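Side-chain contacts in aromatic amino acid aminotransferase I (PDB 6HNU), which probably transfers the amino group of aromatic amino acids to 2-oxoglutarate, with pyridoxal 5'-phosphate as cofactor: residues 58-63 with 337-342; 296-299 with 305-308; 380-385 with 400-405; 421-426 with 485-490. All coordinates share one frame; numbering follows the deposited sequence.

Interaction 1 of 4, residues 58-63 with 337-342; sequences VTADIP and EALANA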
loop_
_atom_site.group_PDB
_atom_site.type_symbol
_atom_site.label_atom_id
_atom_site.label_comp_id
_atom_site.label_asym_id
_atom_site.label_seq_id
_atom_site.Cartn_x
_atom_site.Cartn_y
_atom_site.Cartn_z
ATOM N N VAL B 58 15.855 -13.566 8.205
ATOM C CA VAL B 58 16.061 -12.122 8.494
ATOM C C VAL B 58 16.263 -11.991 10.002
ATOM O O VAL B 58 15.664 -12.814 10.799
ATOM C CB VAL B 58 14.901 -11.252 7.986
ATOM C CG1 VAL B 58 13.587 -11.566 8.665
ATOM C CG2 VAL B 58 15.234 -9.787 8.174
ATOM N N THR B 59 17.130 -11.066 10.394
ATOM C CA THR B 59 17.373 -10.771 11.828
ATOM C C THR B 59 17.267 -9.268 12.022
ATOM O O THR B 59 17.418 -8.540 11.039
ATOM C CB THR B 59 18.727 -11.319 12.306
ATOM O OG1 THR B 59 19.746 -10.452 11.814
ATOM C CG2 THR B 59 18.980 -12.733 11.842
ATOM N N ALA B 60 16.993 -8.843 13.251
ATOM C CA ALA B 60 17.131 -7.444 13.680
ATOM C C ALA B 60 17.707 -7.390 15.099
ATOM O O ALA B 60 17.422 -8.285 15.904
ATOM C CB ALA B 60 15.806 -6.740 13.612
ATOM N N ASP B 61 18.479 -6.339 15.384
ATOM C CA ASP B 61 18.959 -6.033 16.743
ATOM C C ASP B 61 18.056 -4.942 17.291
ATOM O O ASP B 61 17.864 -3.930 16.578
ATOM C CB ASP B 61 20.419 -5.617 16.703
ATOM C CG ASP B 61 21.380 -6.747 16.390
ATOM O OD1 ASP B 61 20.931 -7.937 16.259
ATOM O OD2 ASP B 61 22.574 -6.412 16.300
ATOM N N ILE B 62 17.460 -5.188 18.460
ATOM C CA ILE B 62 16.440 -4.309 19.082
ATOM C C ILE B 62 16.790 -4.090 20.543
ATOM O O ILE B 62 17.528 -4.884 21.127
ATOM C CB ILE B 62 15.046 -4.932 18.891
ATOM C CG1 ILE B 62 14.829 -6.145 19.793
ATOM C CG2 ILE B 62 14.873 -5.268 17.404
ATOM C CD1 ILE B 62 13.485 -6.847 19.576
ATOM N N PRO B 63 16.280 -3.007 21.160
ATOM C CA PRO B 63 16.515 -2.770 22.589
ATOM C C PRO B 63 15.727 -3.730 23.488
ATOM O O PRO B 63 14.830 -4.434 22.961
ATOM C CB PRO B 63 16.128 -1.292 22.774
ATOM C CG PRO B 63 15.133 -1.022 21.676
ATOM C CD PRO B 63 15.586 -1.879 20.507
ATOM N N GLU B 337 5.793 -7.149 8.699
ATOM C CA GLU B 337 4.807 -7.799 9.604
ATOM C C GLU B 337 5.511 -8.896 10.413
ATOM O O GLU B 337 5.183 -9.084 11.606
ATOM C CB GLU B 337 3.638 -8.343 8.793
ATOM C CG GLU B 337 2.381 -8.394 9.605
ATOM C CD GLU B 337 1.140 -8.811 8.841
ATOM O OE1 GLU B 337 1.045 -8.508 7.643
ATOM O OE2 GLU B 337 0.298 -9.458 9.466
ATOM N N ALA B 338 6.431 -9.624 9.774
ATOM C CA ALA B 338 7.211 -10.694 10.441
ATOM C C ALA B 338 8.158 -10.066 11.475
ATOM O O ALA B 338 8.226 -10.595 12.619
ATOM C CB ALA B 338 7.961 -11.517 9.429
ATOM N N LEU B 339 8.817 -8.951 11.127
ATOM C CA LEU B 339 9.755 -8.292 12.065
ATOM C C LEU B 339 8.956 -7.635 13.180
ATOM O O LEU B 339 9.405 -7.720 14.296
ATOM C CB LEU B 339 10.646 -7.293 11.333
ATOM C CG LEU B 339 11.802 -7.893 10.525
ATOM C CD1 LEU B 339 12.513 -6.804 9.712
ATOM C CD2 LEU B 339 12.795 -8.604 11.444
ATOM N N ALA B 340 7.786 -7.021 12.924
ATOM C CA ALA B 340 6.963 -6.369 13.982
ATOM C C ALA B 340 6.464 -7.444 14.949
ATOM O O ALA B 340 6.550 -7.295 16.166
ATOM C CB ALA B 340 5.809 -5.581 13.366
ATOM N N ASN B 341 5.937 -8.517 14.413
ATOM C CA ASN B 341 5.504 -9.679 15.226
ATOM C C ASN B 341 6.668 -10.188 16.115
ATOM O O ASN B 341 6.419 -10.474 17.301
ATOM C CB ASN B 341 4.951 -10.765 14.335
ATOM C CG ASN B 341 4.452 -11.947 15.133
ATOM O OD1 ASN B 341 3.426 -11.874 15.805
ATOM N ND2 ASN B 341 5.198 -13.026 15.077
ATOM N N ALA B 342 7.866 -10.316 15.564
ATOM C CA ALA B 342 9.066 -10.823 16.287
ATOM C C ALA B 342 9.431 -9.851 17.413
ATOM O O ALA B 342 9.563 -10.294 18.553
ATOM C CB ALA B 342 10.181 -11.051 15.327
#
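Leu-339 of helix 334-377 sets its forked end against two side chains on one face of strand 57-62. Its CD2 methyl meets both of them: it lies 4.1 Å from Val-58 CG1 and 4.2 Å from Ala-60 CB, two residues apart on the strand. Val-58 CG2 lies about equally far from both leucine methyls, at the margin of contact, and the two side chains pass each other at a slant. With CG opposite the carbonyl carbon (chi1 -77°) and the chain stretched onward to CD1 (chi2 173°), the leucine carries its fork toward the strand. Val-58 carries CG1 between its own N and carbonyl carbon (chi1 63°), which presents that methyl to the helix. The contact is purely apolar, and all three touching residues are buried. Further along the strand Ile-62 continues the same face, packing on Leu-343 and Trp-347 of the same helix, while Pro-63 O accepts a hydrogen bond from Trp-347 NE1. Thr-59 points the opposite way from its neighbours, and its OG1 is hydrogen-bonded to OG1 of Thr-59 of the second subunit. Strand 57-62 pairs with strand 81-86 and also with a strand of the second subunit, giving a small antiparallel sheet that runs across the dimer interface and rests on the long helix of a fold type I aminotransferase.

Interaction 2 of 4, residues 296-299 with 305-308; sequences DSFS and GLRL. With PLP (pyridoxal-5'-phosphate), chain I.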
loop_
_atom_site.group_PDB
_atom_site.type_symbol
_atom_site.label_atom_id
_atom_site.label_comp_id
_atom_site.label_asym_id
_atom_site.label_seq_id
_atom_site.Cartn_x
_atom_site.Cartn_y
_atom_site.Cartn_z
ATOM N N ASP B 296 -5.109 2.851 13.554
ATOM C CA ASP B 296 -3.914 2.720 14.426
ATOM C C ASP B 296 -2.652 2.493 13.618
ATOM O O ASP B 296 -2.695 1.790 12.586
ATOM C CB ASP B 296 -4.070 1.526 15.384
ATOM C CG ASP B 296 -4.827 1.846 16.652
ATOM O OD1 ASP B 296 -4.441 2.823 17.313
ATOM O OD2 ASP B 296 -5.741 1.052 17.027
ATOM N N SER B 297 -1.522 3.058 14.059
ATOM C CA SER B 297 -0.267 2.971 13.298
ATOM C C SER B 297 0.917 2.752 14.242
ATOM O O SER B 297 0.914 3.314 15.342
ATOM C CB SER B 297 -0.041 4.233 12.533
ATOM O OG SER B 297 1.109 4.110 11.729
ATOM N N PHE B 298 1.937 2.072 13.759
ATOM C CA PHE B 298 3.258 1.980 14.439
ATOM C C PHE B 298 4.172 3.157 14.089
ATOM O O PHE B 298 5.280 3.252 14.643
ATOM C CB PHE B 298 3.947 0.687 14.049
ATOM C CG PHE B 298 3.345 -0.512 14.714
ATOM C CD1 PHE B 298 3.189 -0.558 16.091
ATOM C CD2 PHE B 298 2.965 -1.607 13.957
ATOM C CE1 PHE B 298 2.722 -1.709 16.706
ATOM C CE2 PHE B 298 2.450 -2.736 14.571
ATOM C CZ PHE B 298 2.279 -2.762 15.935
ATOM N N SER B 299 3.746 4.058 13.203
ATOM C CA SER B 299 4.665 5.078 12.632
ATOM C C SER B 299 5.305 5.937 13.714
ATOM O O SER B 299 6.523 6.163 13.593
ATOM C CB SER B 299 3.992 5.909 11.552
ATOM O OG SER B 299 3.761 5.084 10.440
ATOM N N GLY B 305 8.763 3.771 8.606
ATOM C CA GLY B 305 9.134 2.874 7.492
ATOM C C GLY B 305 8.558 1.473 7.643
ATOM O O GLY B 305 8.699 0.694 6.705
ATOM N N LEU B 306 7.992 1.108 8.795
ATOM C CA LEU B 306 7.269 -0.183 8.927
ATOM C C LEU B 306 6.160 -0.233 7.872
ATOM O O LEU B 306 5.904 -1.337 7.337
ATOM C CB LEU B 306 6.685 -0.345 10.336
ATOM C CG LEU B 306 7.578 -1.081 11.337
ATOM C CD1 LEU B 306 7.204 -0.721 12.765
ATOM C CD2 LEU B 306 7.523 -2.594 11.142
ATOM N N ARG B 307 5.489 0.889 7.641
ATOM C CA ARG B 307 4.339 0.872 6.697
ATOM C C ARG B 307 3.400 -0.245 7.181
ATOM O O ARG B 307 3.072 -1.123 6.433
ATOM C CB ARG B 307 4.799 0.667 5.256
ATOM C CG ARG B 307 5.470 1.872 4.613
ATOM C CD ARG B 307 4.592 3.105 4.603
ATOM N NE ARG B 307 4.796 3.902 5.790
ATOM C CZ ARG B 307 3.924 4.720 6.339
ATOM N NH1 ARG B 307 4.265 5.381 7.421
ATOM N NH2 ARG B 307 2.707 4.852 5.841
ATOM N N LEU B 308 2.999 -0.150 8.439
ATOM C CA LEU B 308 2.180 -1.173 9.102
ATOM C C LEU B 308 1.305 -0.483 10.134
ATOM O O LEU B 308 1.806 0.261 11.006
ATOM C CB LEU B 308 3.075 -2.205 9.784
ATOM C CG LEU B 308 2.377 -3.413 10.399
ATOM C CD1 LEU B 308 1.581 -4.217 9.371
ATOM C CD2 LEU B 308 3.414 -4.326 11.057
HETATM N N1 PLP I . -2.804 10.729 10.112
HETATM C C2 PLP I . -2.439 11.882 10.679
HETATM C C2A PLP I . -3.496 12.775 11.225
HETATM C C3 PLP I . -1.100 12.257 10.760
HETATM O O3 PLP I . -0.801 13.482 11.291
HETATM C C4 PLP I . -0.120 11.404 10.212
HETATM C C4A PLP I . 1.288 11.792 10.258
HETATM C C5 PLP I . -0.517 10.181 9.656
HETATM C C6 PLP I . -1.861 9.905 9.606
HETATM C C5A PLP I . 0.469 9.254 8.987
HETATM O O4P PLP I . 0.264 7.881 9.418
HETATM P P PLP I . 1.019 6.665 8.828
HETATM O O1P PLP I . 0.530 5.561 9.738
HETATM O O2P PLP I . 2.536 6.978 8.954
HETATM O O3P PLP I . 0.587 6.511 7.372
HETATM O O HOH W 1 3.844 2.396 10.071
#
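Phe-298 and Leu-308 lie side by side and point the same way, with Phe-298 CE2 4.0 Å from Leu-308 CD2. Their backbones are joined as well: Phe-298 N donates to Leu-308 O at 3.3 Å. The Phe-298 ring reaches between helices 112-126 and 334-377, touching Phe-114, Ile-118, Leu-344 and Tyr-352. Ser-299, third in buried surface, is the polar link. Its OG, opposite the carbonyl carbon (chi1 -69°), donates to PLP O2P at 2.7 Å and accepts from water 1, also at 2.7 Å. That water in turn takes the N-H of Leu-308, tying the two segments together behind the phosphate. Ser-299 N donates to Ser-297 OG at 3.0 Å, an ST turn, and Ser-297 OG itself donates to PLP O1P. Arg-307, its chain bent at chi2 and chi3, curls back so that NH1 gives PLP O2P a 2.8 Å bond (168°) and NH2 gives PLP O3P one of 3.1 Å. Tyr-105 of the second subunit, Thr-142 and Asn-141 add further bonds to PLP. Two serines and an arginine gathered in this way form part of the phosphate-binding cup of class I aminotransferases.

Interaction 3 of 4, residues 380-385 with 400-405; sequences KEVSSF and ASKHPK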
loop_
_atom_site.group_PDB
_atom_site.type_symbol
_atom_site.label_atom_id
_atom_site.label_comp_id
_atom_site.label_asym_id
_atom_site.label_seq_id
_atom_site.Cartn_x
_atom_site.Cartn_y
_atom_site.Cartn_z
ATOM N N LYS B 380 3.428 38.243 25.933
ATOM C CA LYS B 380 2.094 37.810 26.400
ATOM C C LYS B 380 1.000 38.811 26.037
ATOM O O LYS B 380 -0.180 38.363 25.973
ATOM C CB LYS B 380 2.172 37.553 27.899
ATOM C CG LYS B 380 3.212 36.515 28.295
ATOM C CD LYS B 380 3.270 36.269 29.787
ATOM C CE LYS B 380 4.316 35.241 30.157
ATOM N NZ LYS B 380 3.904 33.902 29.672
ATOM N N GLU B 381 1.349 40.082 25.782
ATOM C CA GLU B 381 0.351 41.142 25.456
ATOM C C GLU B 381 -0.384 40.771 24.175
ATOM O O GLU B 381 -1.490 41.277 23.997
ATOM C CB GLU B 381 0.927 42.539 25.182
ATOM C CG GLU B 381 1.893 43.049 26.221
ATOM C CD GLU B 381 3.269 42.419 26.137
ATOM O OE1 GLU B 381 4.275 43.171 26.096
ATOM O OE2 GLU B 381 3.336 41.171 26.130
ATOM N N VAL B 382 0.238 39.996 23.277
ATOM C CA VAL B 382 -0.369 39.707 21.939
ATOM C C VAL B 382 -0.433 38.194 21.657
ATOM O O VAL B 382 -0.748 37.827 20.493
ATOM C CB VAL B 382 0.374 40.432 20.810
ATOM C CG1 VAL B 382 0.258 41.937 20.940
ATOM C CG2 VAL B 382 1.823 40.015 20.709
ATOM N N SER B 383 -0.148 37.348 22.654
ATOM C CA SER B 383 0.009 35.886 22.445
ATOM C C SER B 383 -0.727 35.109 23.531
ATOM O O SER B 383 -0.994 35.667 24.618
ATOM C CB SER B 383 1.435 35.503 22.350
ATOM O OG SER B 383 1.994 35.329 23.640
ATOM N N SER B 384 -1.098 33.867 23.205
ATOM C CA SER B 384 -1.555 32.844 24.176
ATOM C C SER B 384 -1.078 31.466 23.722
ATOM O O SER B 384 -0.644 31.316 22.543
ATOM C CB SER B 384 -3.016 32.871 24.339
ATOM O OG SER B 384 -3.647 32.654 23.105
ATOM N N PHE B 385 -1.105 30.493 24.627
ATOM C CA PHE B 385 -0.686 29.119 24.286
ATOM C C PHE B 385 -1.351 28.158 25.277
ATOM O O PHE B 385 -1.577 28.566 26.433
ATOM C CB PHE B 385 0.839 29.052 24.200
ATOM C CG PHE B 385 1.542 29.306 25.502
ATOM C CD1 PHE B 385 1.681 28.291 26.437
ATOM C CD2 PHE B 385 2.048 30.562 25.801
ATOM C CE1 PHE B 385 2.329 28.524 27.643
ATOM C CE2 PHE B 385 2.689 30.799 27.010
ATOM C CZ PHE B 385 2.823 29.777 27.932
ATOM N N ALA B 400 -3.915 39.108 15.809
ATOM C CA ALA B 400 -3.361 39.815 14.632
ATOM C C ALA B 400 -3.837 41.273 14.675
ATOM O O ALA B 400 -3.125 42.132 14.112
ATOM C CB ALA B 400 -3.771 39.145 13.356
ATOM N N SER B 401 -4.982 41.521 15.322
ATOM C CA SER B 401 -5.625 42.857 15.418
ATOM C C SER B 401 -4.725 43.828 16.193
ATOM O O SER B 401 -4.966 45.034 16.073
ATOM C CB SER B 401 -7.023 42.752 15.983
ATOM O OG SER B 401 -7.016 42.740 17.400
ATOM N N LYS B 402 -3.673 43.356 16.865
ATOM C CA LYS B 402 -2.720 44.192 17.651
ATOM C C LYS B 402 -1.454 44.514 16.862
ATOM O O LYS B 402 -0.604 45.251 17.373
ATOM C CB LYS B 402 -2.389 43.486 18.966
ATOM C CG LYS B 402 -3.606 43.477 19.881
ATOM C CD LYS B 402 -3.408 42.992 21.275
ATOM C CE LYS B 402 -4.539 43.499 22.144
ATOM N NZ LYS B 402 -4.294 43.199 23.570
ATOM N N HIS B 403 -1.319 43.976 15.651
ATOM C CA HIS B 403 -0.133 44.214 14.807
ATOM C C HIS B 403 -0.197 45.676 14.383
ATOM O O HIS B 403 -1.266 46.148 14.018
ATOM C CB HIS B 403 -0.108 43.317 13.565
ATOM C CG HIS B 403 1.194 43.375 12.857
ATOM N ND1 HIS B 403 1.564 44.488 12.108
ATOM C CD2 HIS B 403 2.230 42.516 12.815
ATOM C CE1 HIS B 403 2.754 44.282 11.588
ATOM N NE2 HIS B 403 3.198 43.079 12.020
ATOM N N PRO B 404 0.903 46.432 14.484
ATOM C CA PRO B 404 0.834 47.873 14.204
ATOM C C PRO B 404 0.516 48.227 12.741
ATOM O O PRO B 404 0.246 49.401 12.473
ATOM C CB PRO B 404 2.215 48.394 14.622
ATOM C CG PRO B 404 3.107 47.184 14.647
ATOM C CD PRO B 404 2.216 46.003 14.965
ATOM N N LYS B 405 0.540 47.245 11.829
ATOM C CA LYS B 405 0.197 47.467 10.409
ATOM C C LYS B 405 -1.174 46.885 10.103
ATOM O O LYS B 405 -1.479 46.716 8.915
ATOM C CB LYS B 405 1.259 46.859 9.495
ATOM C CG LYS B 405 2.678 47.347 9.760
ATOM C CD LYS B 405 3.633 46.880 8.684
ATOM C CE LYS B 405 5.072 47.299 8.920
ATOM N NZ LYS B 405 5.947 46.555 7.997
#
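Glu-381 O is approached by two atoms of Lys-402: NZ gives it a weak hydrogen bond at 3.4 Å, and CD lies 3.7 Å from the same oxygen. The ammonium end thus reaches a backbone carbonyl, with the Glu-381 carboxylate turned away from it. Beneath the chain sits the Val-382 side chain, whose CG1 is 3.6 Å from Lys-402 CB and 3.8 Å from Lys-402 CD. Extended throughout beyond CG, Lys-402 passes obliquely over this methyl. The segments lie at the open end of a beta hairpin: Val-382 is bonded through its backbone to Asp-399, where the edge strand meets strand 393-399 of the four-stranded antiparallel sheet, and residues 400-402 form a 3-10 turn after it. A crystal neighbour also touches Lys-402, so the position of its tip may owe something to the lattice. Beyond the turn, His-403 is held by both nitrogens. ND1 accepts the N-H of Lys-405 at 3.0 Å (161°), close to the ring plane, while NE2 meets Glu-488 OE1, consistent with a proton on NE2. Pro-404 CD lies 3.2 Å above one face of this ring, offset toward the rim, and the ring also meets Phe-489 edge to face.

Interaction 4 of 4, residues 421-426 with 485-490; sequences HEQAIK and VRAEFG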
loop_
_atom_site.group_PDB
_atom_site.type_symbol
_atom_site.label_atom_id
_atom_site.label_comp_id
_atom_site.label_asym_id
_atom_site.label_seq_id
_atom_site.Cartn_x
_atom_site.Cartn_y
_atom_site.Cartn_z
ATOM N N HIS B 421 5.576 35.070 9.928
ATOM C CA HIS B 421 6.295 33.931 9.275
ATOM C C HIS B 421 7.592 34.422 8.634
ATOM O O HIS B 421 8.637 33.836 8.927
ATOM C CB HIS B 421 5.405 33.234 8.237
ATOM C CG HIS B 421 5.958 31.987 7.631
ATOM N ND1 HIS B 421 6.369 30.918 8.398
ATOM C CD2 HIS B 421 6.043 31.591 6.337
ATOM C CE1 HIS B 421 6.750 29.942 7.592
ATOM N NE2 HIS B 421 6.546 30.321 6.330
ATOM N N GLU B 422 7.535 35.486 7.828
ATOM C CA GLU B 422 8.744 36.056 7.165
ATOM C C GLU B 422 9.758 36.513 8.229
ATOM O O GLU B 422 10.968 36.207 8.096
ATOM C CB GLU B 422 8.331 37.200 6.224
ATOM C CG GLU B 422 7.476 36.756 5.033
ATOM C CD GLU B 422 6.820 37.903 4.267
ATOM O OE1 GLU B 422 7.295 39.060 4.452
ATOM O OE2 GLU B 422 5.843 37.649 3.485
ATOM N N GLN B 423 9.285 37.196 9.274
ATOM C CA GLN B 423 10.159 37.733 10.356
ATOM C C GLN B 423 10.833 36.568 11.111
ATOM O O GLN B 423 12.048 36.620 11.301
ATOM C CB GLN B 423 9.366 38.645 11.294
ATOM C CG GLN B 423 10.242 39.276 12.377
ATOM C CD GLN B 423 11.135 40.383 11.868
ATOM O OE1 GLN B 423 12.331 40.408 12.127
ATOM N NE2 GLN B 423 10.555 41.319 11.129
ATOM N N ALA B 424 10.072 35.553 11.517
ATOM C CA ALA B 424 10.594 34.304 12.128
ATOM C C ALA B 424 11.748 33.771 11.286
ATOM O O ALA B 424 12.829 33.504 11.862
ATOM C CB ALA B 424 9.481 33.273 12.242
ATOM N N ILE B 425 11.529 33.597 9.982
ATOM C CA ILE B 425 12.555 33.024 9.072
ATOM C C ILE B 425 13.780 33.949 9.092
ATOM O O ILE B 425 14.901 33.451 9.236
ATOM C CB ILE B 425 12.004 32.795 7.650
ATOM C CG1 ILE B 425 11.078 31.578 7.602
ATOM C CG2 ILE B 425 13.137 32.634 6.658
ATOM C CD1 ILE B 425 9.998 31.673 6.567
ATOM N N LYS B 426 13.564 35.258 8.995
ATOM C CA LYS B 426 14.677 36.241 9.069
ATOM C C LYS B 426 15.409 36.103 10.429
ATOM O O LYS B 426 16.614 36.243 10.452
ATOM C CB LYS B 426 14.125 37.642 8.815
ATOM C CG LYS B 426 15.169 38.752 8.776
ATOM C CD LYS B 426 14.584 40.143 8.801
ATOM C CE LYS B 426 15.637 41.230 8.915
ATOM N NZ LYS B 426 15.166 42.320 9.795
ATOM N N VAL B 485 8.177 37.896 17.008
ATOM C CA VAL B 485 6.844 38.414 17.432
ATOM C C VAL B 485 7.054 39.816 18.032
ATOM O O VAL B 485 6.241 40.705 17.716
ATOM C CB VAL B 485 6.095 37.478 18.402
ATOM C CG1 VAL B 485 4.791 38.097 18.914
ATOM C CG2 VAL B 485 5.788 36.146 17.734
ATOM N N ARG B 486 8.117 40.003 18.822
ATOM C CA ARG B 486 8.426 41.326 19.455
ATOM C C ARG B 486 8.721 42.364 18.346
ATOM O O ARG B 486 8.113 43.450 18.387
ATOM C CB ARG B 486 9.553 41.186 20.494
ATOM C CG ARG B 486 9.185 41.713 21.883
ATOM C CD ARG B 486 9.967 41.147 23.072
ATOM N NE ARG B 486 11.260 40.684 22.603
ATOM C CZ ARG B 486 11.734 39.444 22.733
ATOM N NH1 ARG B 486 11.048 38.523 23.403
ATOM N NH2 ARG B 486 12.926 39.153 22.228
ATOM N N ALA B 487 9.581 42.048 17.381
ATOM C CA ALA B 487 9.836 42.925 16.217
ATOM C C ALA B 487 8.528 43.257 15.486
ATOM O O ALA B 487 8.305 44.445 15.207
ATOM C CB ALA B 487 10.840 42.321 15.281
ATOM N N GLU B 488 7.680 42.289 15.144
ATOM C CA GLU B 488 6.503 42.583 14.278
ATOM C C GLU B 488 5.463 43.421 15.010
ATOM O O GLU B 488 4.765 44.237 14.330
ATOM C CB GLU B 488 5.876 41.300 13.727
ATOM C CG GLU B 488 6.650 40.758 12.548
ATOM C CD GLU B 488 6.737 41.698 11.351
ATOM O OE1 GLU B 488 5.710 42.293 10.987
ATOM O OE2 GLU B 488 7.804 41.757 10.752
ATOM N N PHE B 489 5.308 43.221 16.328
ATOM C CA PHE B 489 4.201 43.825 17.110
ATOM C C PHE B 489 4.668 45.095 17.837
ATOM O O PHE B 489 3.836 45.677 18.571
ATOM C CB PHE B 489 3.630 42.781 18.066
ATOM C CG PHE B 489 2.725 41.789 17.384
ATOM C CD1 PHE B 489 3.244 40.662 16.759
ATOM C CD2 PHE B 489 1.356 41.981 17.364
ATOM C CE1 PHE B 489 2.393 39.762 16.139
ATOM C CE2 PHE B 489 0.506 41.079 16.753
ATOM C CZ PHE B 489 1.033 39.989 16.101
ATOM N N GLY B 490 5.924 45.486 17.616
ATOM C CA GLY B 490 6.599 46.665 18.204
ATOM C C GLY B 490 6.590 46.656 19.726
ATOM O O GLY B 490 6.057 47.628 20.307
#
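Helices 413-426 and 471-489 come closest between Gln-423 and Glu-488, whose CA atoms are 7.2 Å apart. The second helix ends in a Schellman motif, where Gly-490 turns to positive phi with two bonds back into the last turn. Both helices belong to the smaller, C-terminal part of the class I aminotransferase fold, built around the four-stranded antiparallel sheet, and they meet here near the surface. Gln-423 has the most surface buried by the contact. With CG opposite its backbone N (chi1 -177°) and the chain bent at chi2, it lays its aliphatic part over Glu-488, Gln-423 CB being 3.7 Å from Glu-488 CG. The far end of the side chain turns toward the neighbouring alanine, with Gln-423 CD 3.9 Å from Ala-487 CB. The amide is fixed at both ends: OE1 is hydrogen-bonded to Gln-427 NE2, and NE2 donates across the contact to Glu-488, whose other carboxylate oxygen is bonded elsewhere. Deeper in, Phe-489 packs on Val-416 and Val-420 of the other helix, whereas His-421 and Ile-425 pack on Ile-31 and Tyr-34 of the second subunit. Gln-423 NE2 reaches the anti lone pair of Glu-488 OE2 at 2.8 Å (161°), and that oxygen lies close to the amide plane, although the amide and carboxylate planes are 32° apart.

How the interactions relate
From the N terminus, interaction 1 closes the longest loop, bringing strand 57-62 to the start of helix 334-377. Nested inside that loop is interaction 2, a short turn between strands 292-297 and 309-314 of the eight-stranded sheet. The two touch where Leu-308 CD2 packs on Ala-340 CB, so the phosphate site backs directly onto the long helix, and both reach the second subunit. That helix leads the chain away to interaction 3, which closes a hairpin-sized loop, and interaction 4 follows in series, joining helices 413-426 and 471-489. Interactions 3 and 4 touch each other, but their nearest atoms lie at least about 25 Å from those of interactions 1 and 2.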